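Local structure of heme-binding protein A (Haemophilus parasuis 29755, 3TPA) at residues K84-T89 / S166-D171; H112-G117 / K178-D183. The protein probably binds glutathione in the periplasm as the solute-binding component of an ABC-type import system, although it is named for heme binding. The protein carries 1 engineered substitution. All blocks are in the same frame, centred on the assembly; numbering follows the deposited sequence.

Contact 1: residues K84-T89 / S166-D171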
# COMPACT_ATOMS: atom_id res chain seq x y z
N LYS A 84 4.45 19.42 -27.43
CA LYS A 84 4.99 19.96 -28.68
C LYS A 84 5.51 18.86 -29.60
O LYS A 84 5.74 19.10 -30.77
CB LYS A 84 6.07 21.02 -28.42
CG LYS A 84 7.19 20.62 -27.46
CD LYS A 84 8.27 21.71 -27.42
CE LYS A 84 9.43 21.34 -26.50
NZ LYS A 84 9.11 21.60 -25.07
N THR A 85 5.66 17.67 -29.04
CA THR A 85 6.15 16.50 -29.78
C THR A 85 5.01 15.61 -30.27
O THR A 85 5.18 14.84 -31.22
CB THR A 85 7.08 15.65 -28.89
OG1 THR A 85 8.20 16.43 -28.47
CG2 THR A 85 7.56 14.42 -29.63
N PHE A 86 3.85 15.70 -29.63
CA PHE A 86 2.76 14.78 -29.90
C PHE A 86 1.36 15.39 -29.83
O PHE A 86 1.02 16.11 -28.89
CB PHE A 86 2.83 13.61 -28.92
CG PHE A 86 1.62 12.72 -28.95
CD1 PHE A 86 1.44 11.81 -29.98
CD2 PHE A 86 0.67 12.80 -27.94
CE1 PHE A 86 0.31 10.98 -30.01
CE2 PHE A 86 -0.46 11.98 -27.95
CZ PHE A 86 -0.65 11.07 -28.99
N SER A 87 0.55 15.11 -30.84
CA SER A 87 -0.86 15.47 -30.81
C SER A 87 -1.70 14.27 -31.24
O SER A 87 -1.56 13.79 -32.36
CB SER A 87 -1.13 16.66 -31.72
OG SER A 87 -2.28 17.37 -31.29
N PRO A 88 -2.60 13.80 -30.36
CA PRO A 88 -3.35 12.59 -30.71
C PRO A 88 -4.37 12.87 -31.81
O PRO A 88 -4.86 14.00 -31.94
CB PRO A 88 -4.06 12.24 -29.41
CG PRO A 88 -4.30 13.57 -28.77
CD PRO A 88 -3.08 14.41 -29.11
N THR A 89 -4.68 11.85 -32.60
CA THR A 89 -5.67 11.99 -33.67
C THR A 89 -6.93 11.18 -33.39
O THR A 89 -7.92 11.32 -34.10
CB THR A 89 -5.09 11.58 -35.03
OG1 THR A 89 -4.78 10.19 -35.03
CG2 THR A 89 -3.82 12.38 -35.32
N SER A 166 -0.69 6.04 -23.87
CA SER A 166 -1.17 6.22 -25.23
C SER A 166 -0.32 5.37 -26.17
O SER A 166 0.88 5.57 -26.26
CB SER A 166 -1.04 7.68 -25.64
OG SER A 166 -1.16 7.80 -27.06
N LYS A 167 -0.93 4.43 -26.86
CA LYS A 167 -0.18 3.65 -27.84
C LYS A 167 0.17 4.50 -29.05
O LYS A 167 1.21 4.31 -29.66
CB LYS A 167 -0.95 2.39 -28.26
CG LYS A 167 -0.18 1.51 -29.26
CD LYS A 167 -1.02 0.31 -29.69
CE LYS A 167 -0.18 -0.73 -30.43
NZ LYS A 167 0.40 -0.25 -31.71
N GLU A 168 -0.69 5.45 -29.40
CA GLU A 168 -0.39 6.32 -30.55
C GLU A 168 0.93 7.06 -30.30
O GLU A 168 1.83 7.10 -31.15
CB GLU A 168 -1.54 7.29 -30.82
CG GLU A 168 -1.30 8.20 -32.02
CD GLU A 168 -2.56 8.88 -32.52
OE1 GLU A 168 -3.52 9.05 -31.73
OE2 GLU A 168 -2.59 9.24 -33.71
N TYR A 169 1.05 7.64 -29.11
CA TYR A 169 2.26 8.31 -28.67
C TYR A 169 3.43 7.32 -28.65
O TYR A 169 4.50 7.61 -29.16
CB TYR A 169 2.01 8.85 -27.27
CG TYR A 169 3.08 9.72 -26.62
CD1 TYR A 169 3.79 10.67 -27.34
CD2 TYR A 169 3.32 9.60 -25.26
CE1 TYR A 169 4.76 11.49 -26.70
CE2 TYR A 169 4.25 10.40 -24.61
CZ TYR A 169 4.97 11.33 -25.34
OH TYR A 169 5.90 12.11 -24.67
N ALA A 170 3.21 6.15 -28.06
CA ALA A 170 4.25 5.12 -28.00
C ALA A 170 4.68 4.67 -29.41
O ALA A 170 5.87 4.50 -29.69
CB ALA A 170 3.79 3.94 -27.18
N ASP A 171 3.72 4.47 -30.30
CA ASP A 171 4.05 4.12 -31.68
C ASP A 171 4.92 5.20 -32.30
O ASP A 171 5.94 4.90 -32.92
CB ASP A 171 2.79 3.89 -32.53
CG ASP A 171 2.08 2.59 -32.19
OD1 ASP A 171 2.69 1.74 -31.52
OD2 ASP A 171 0.91 2.41 -32.60
O HOH W 1 -0.96 11.52 -33.62
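Phe86 and Tyr169 both carry CG anti to the backbone N (chi1 170° and -174°), which turns their side chains against each other as the loop 84-89 passes the first turn of helix 167-175. This is a loop laid over the N-terminal end of a helix in a family 5 solute-binding protein. Tyr169 CB sits over the centre of the Phe86 ring, 3.8 Å from its centroid, a CH-pi contact close to the ring normal. The two ring planes are inclined at 43°, and the two side chains come closest at Phe86 CG and Tyr169 CD1, 3.4 Å apart. On the opposite face of the Phe86 ring lies the backbone N of Pro88, toward the rim, while Glu168 CG meets the ring edge in its plane at CE1. The ring thus has neighbours on both faces and at one point of its edge. Ser166, at the N-cap of the helix, accepts from Tyr169 N with its OG at 3.0 Å. The far end of Tyr169 is tied elsewhere, OH bonding to Gln185 O. Glu168 stretches out past the Phe86 ring and grips Thr89 with both carboxylate oxygens. OE1 receives Thr89 N at 3.2 Å in a nearly straight bond, although the donor lies above the carboxylate plane. A water donates to Ser87 O and, weakly, to Glu168 OE2, adding a bridge between loop and helix. That same OE2 also takes the hydroxyl of Thr89 on its syn lone pair, with OG1 to OE2 at 2.7 Å.

Contact 2: residues H112-G117 / K178-D183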
# COMPACT_ATOMS: atom_id res chain seq x y z
N HIS A 112 8.88 -3.55 -23.61
CA HIS A 112 9.13 -4.26 -22.35
C HIS A 112 10.46 -3.88 -21.68
O HIS A 112 10.55 -3.86 -20.46
CB HIS A 112 9.07 -5.78 -22.55
CG HIS A 112 9.11 -6.57 -21.27
ND1 HIS A 112 7.99 -6.81 -20.52
CD2 HIS A 112 10.14 -7.16 -20.62
CE1 HIS A 112 8.32 -7.53 -19.45
NE2 HIS A 112 9.62 -7.75 -19.49
N ASN A 113 11.49 -3.60 -22.49
CA ASN A 113 12.81 -3.21 -21.98
C ASN A 113 13.16 -1.77 -22.25
O ASN A 113 14.30 -1.35 -22.06
CB ASN A 113 13.90 -4.09 -22.59
CG ASN A 113 13.82 -5.51 -22.12
OD1 ASN A 113 13.65 -5.76 -20.93
ND2 ASN A 113 13.92 -6.45 -23.05
N VAL A 114 12.19 -1.01 -22.72
CA VAL A 114 12.40 0.40 -22.90
C VAL A 114 12.61 1.00 -21.52
O VAL A 114 11.94 0.62 -20.56
CB VAL A 114 11.24 1.04 -23.68
CG1 VAL A 114 11.27 2.54 -23.58
CG2 VAL A 114 11.30 0.61 -25.13
N SER A 115 13.58 1.90 -21.42
CA SER A 115 13.97 2.50 -20.15
C SER A 115 14.55 1.49 -19.18
O SER A 115 14.63 1.75 -17.98
CB SER A 115 12.78 3.21 -19.50
OG SER A 115 12.43 4.37 -20.23
N ALA A 116 14.97 0.33 -19.69
CA ALA A 116 15.52 -0.69 -18.81
C ALA A 116 14.51 -0.91 -17.70
O ALA A 116 14.87 -1.15 -16.55
CB ALA A 116 16.86 -0.23 -18.24
N GLY A 117 13.23 -0.82 -18.07
CA GLY A 117 12.15 -0.86 -17.11
C GLY A 117 11.98 -2.19 -16.39
O GLY A 117 12.24 -3.25 -16.95
N LYS A 178 12.99 7.28 -30.21
CA LYS A 178 13.12 7.70 -28.81
C LYS A 178 11.97 7.22 -27.90
O LYS A 178 11.22 8.02 -27.33
CB LYS A 178 13.30 9.23 -28.71
CG LYS A 178 12.35 10.03 -29.58
CD LYS A 178 12.49 11.52 -29.31
CE LYS A 178 11.74 12.36 -30.34
NZ LYS A 178 10.26 12.19 -30.29
N PRO A 179 11.84 5.89 -27.74
CA PRO A 179 10.75 5.30 -26.95
C PRO A 179 10.87 5.68 -25.48
O PRO A 179 9.86 5.67 -24.76
CB PRO A 179 10.96 3.79 -27.13
CG PRO A 179 12.41 3.65 -27.46
CD PRO A 179 12.75 4.86 -28.29
N GLU A 180 12.08 6.02 -25.05
CA GLU A 180 12.29 6.43 -23.66
C GLU A 180 11.41 7.61 -23.30
O GLU A 180 11.02 7.78 -22.15
CB GLU A 180 13.76 6.78 -23.41
CG GLU A 180 14.62 5.57 -23.06
CD GLU A 180 14.85 4.65 -24.24
OE1 GLU A 180 14.88 5.15 -25.40
OE2 GLU A 180 15.00 3.43 -24.02
N THR A 181 11.09 8.42 -24.29
CA THR A 181 10.32 9.63 -24.04
C THR A 181 8.96 9.29 -23.43
O THR A 181 8.35 10.12 -22.75
CB THR A 181 10.15 10.45 -25.31
OG1 THR A 181 11.44 10.86 -25.77
CG2 THR A 181 9.32 11.69 -25.04
N LEU A 182 8.49 8.07 -23.68
CA LEU A 182 7.19 7.63 -23.17
C LEU A 182 7.21 7.69 -21.65
O LEU A 182 6.23 8.05 -21.02
CB LEU A 182 6.86 6.20 -23.63
CG LEU A 182 5.44 5.69 -23.36
CD1 LEU A 182 4.41 6.34 -24.28
CD2 LEU A 182 5.38 4.19 -23.50
N ASP A 183 8.36 7.34 -21.08
CA ASP A 183 8.48 7.28 -19.63
C ASP A 183 8.90 8.62 -19.01
O ASP A 183 8.61 8.88 -17.86
CB ASP A 183 9.47 6.18 -19.24
CG ASP A 183 9.00 4.81 -19.66
OD1 ASP A 183 7.83 4.49 -19.37
OD2 ASP A 183 9.79 4.08 -20.29
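Val114 lays both methyls against Pro179, CG2 coming within 3.8 Å of Pro179 CB and CG1 resting near the Pro179 carbonyl oxygen. Pro179 belongs to the type I beta turn from Lys178 to Thr181 that leads into the short helix 181-184, so the contact joins the loop 112-117 to the approach and first turn of that helix. Next to this apolar patch, Ser115 has two polar links to the other segment. Its OG, set anti to its own carbonyl carbon (chi1 -70°), donates to Asp183 OD2 at 2.7 Å, reaching the anti side of the carboxylate and a little out of its plane. Its backbone N points at Glu180 OE2, 3.3 Å away, a weak bond; the Glu180 chain bends at chi2 (71°), and its end comes nearer the loop than its base does. The other oxygen of Asp183, OD1, is engaged by Ser22 OG and by a salt bridge to Arg103 NH1 of helix 94-105. With Asp183 buried, the arginine and the two hydroxyls would together be expected to stabilise its negative charge, whereas the partly exposed Glu180 adds a looser polar tie.

How the contacts relate
After strand 69-74 the chain passes through the loop 84-89, then helix 94-105, then the loop 112-117. About fifty residues later, 166-171 returns to 84-89 and closes contact 1; shortly afterwards 178-183 returns to 112-117 and closes contact 2. The segments alternate, so the two closures cross. Helix 167-175 and the turn leading into helix 181-184, successive in the chain, meet the loops that precede and follow helix 94-105. With centres about 15 Å apart, the contacts also touch directly: Tyr169 CD2 and Ala170 CB pack on Leu182 CD1, and Thr85 CG2 meets the Lys178 side chain.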